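Local coordinates for NifU like protein IscU (Streptococcus pyogenes, PDB 1SU0) that probably serves as a scaffold on which iron-sulfur clusters are assembled before being handed on to other proteins, and here carries a zinc ion, at residues 9-12 against 13-16. Sequence-based numbering, arbitrary orientation.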
# COMPACT_ATOMS: atom_id res chain seq x y z
N LEU A 9 12.62 -15.72 5.82
CA LEU A 9 11.78 -15.63 4.65
C LEU A 9 11.09 -14.27 4.59
O LEU A 9 10.94 -13.69 3.53
CB LEU A 9 10.75 -16.77 4.68
CG LEU A 9 10.69 -17.67 3.47
CD1 LEU A 9 10.08 -16.86 2.36
CD2 LEU A 9 12.07 -18.22 3.08
N TYR A 10 10.69 -13.76 5.75
CA TYR A 10 10.05 -12.46 5.83
C TYR A 10 10.93 -11.35 5.27
O TYR A 10 10.43 -10.48 4.58
CB TYR A 10 9.67 -12.12 7.28
CG TYR A 10 8.62 -13.04 7.89
CD1 TYR A 10 7.95 -14.01 7.13
CD2 TYR A 10 8.28 -12.94 9.23
CE1 TYR A 10 6.98 -14.84 7.69
CE2 TYR A 10 7.30 -13.77 9.81
CZ TYR A 10 6.66 -14.72 9.03
OH TYR A 10 5.70 -15.54 9.59
N MET A 11 12.23 -11.40 5.55
CA MET A 11 13.13 -10.37 5.06
C MET A 11 13.15 -10.42 3.56
O MET A 11 13.10 -9.40 2.92
CB MET A 11 14.54 -10.55 5.65
CG MET A 11 15.63 -9.52 5.19
SD MET A 11 15.52 -7.66 5.94
CE MET A 11 13.91 -6.98 5.11
N ALA A 12 13.17 -11.62 2.99
CA ALA A 12 13.20 -11.79 1.54
C ALA A 12 11.92 -11.29 0.90
O ALA A 12 11.93 -10.74 -0.19
CB ALA A 12 13.45 -13.23 1.20
N VAL A 13 10.80 -11.45 1.58
CA VAL A 13 9.52 -11.00 1.04
C VAL A 13 9.42 -9.46 1.09
O VAL A 13 9.00 -8.85 0.13
CB VAL A 13 8.34 -11.69 1.75
CG1 VAL A 13 7.02 -11.07 1.38
CG2 VAL A 13 8.35 -13.18 1.39
N VAL A 14 9.85 -8.85 2.18
CA VAL A 14 9.84 -7.40 2.28
C VAL A 14 10.86 -6.79 1.32
O VAL A 14 10.57 -5.80 0.65
CB VAL A 14 10.16 -6.95 3.69
CG1 VAL A 14 10.31 -5.42 3.74
CG2 VAL A 14 9.10 -7.44 4.68
N ALA A 15 12.06 -7.35 1.27
CA ALA A 15 13.07 -6.94 0.30
C ALA A 15 12.61 -7.02 -1.15
O ALA A 15 12.89 -6.11 -1.93
CB ALA A 15 14.35 -7.73 0.50
N ASP A 16 11.90 -8.09 -1.49
CA ASP A 16 11.38 -8.29 -2.84
C ASP A 16 10.38 -7.24 -3.22
O ASP A 16 10.31 -6.86 -4.38
CB ASP A 16 10.69 -9.65 -2.95
CG ASP A 16 10.16 -9.95 -4.37
OD1 ASP A 16 10.99 -10.13 -5.30
OD2 ASP A 16 8.94 -9.98 -4.65
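Ala-15 N donates to Met-11 O at 2.8 Å, the shortest of four consecutive i to i+4 backbone bonds that make this piece of helix 8-19, the N-terminal helix of the IscU fold, a regular alpha helix. One residue earlier, Val-14 N reaches Tyr-10 O at 3.0 Å, and its N-H...O angle of 167° makes it the straightest of the set. The first and last of the four, Val-13 N to Leu-9 O and Asp-16 N to Ala-12 O, are more bent at the hydrogen.

Side chains then pack against the same carbonyls. Val-14 places CG1 anti to its backbone N (chi1 173°), which turns CG2 back along the helix to sit 3.3 Å from Tyr-10 O. Val-13 adopts the same rotamer, and its CG2 comes within 3.4 Å of Leu-9 O. CG2 of Val-13 also meets CD1 of Leu-9 at 4.2 Å, a loose apolar touch one helical turn apart. On another side of the helix Met-11 starts out extended but bends at chi2 (74°) and again at chi3, folding its terminal methyl back toward Val-14.

Beyond this stretch, Val-13 and Tyr-10 both rest on Leu-114, and Val-13 also touches Glu-111, so this flank joins the helix to the loop before helix 122-139. Further along, the carbonyls of Val-14 and Ala-15 are hydrogen-bonded to Ser-18 OG. The zinc ion is held by Cys-40, Asp-42, Cys-65 and Cys-127; this turn lies about 12 Å from it, measured from the Val-14 side chain, and supplies none of the ligands. At the Met-11 contact, CE lands 4.0 Å from Val-14 CB, with CG1 of the same valine just beyond.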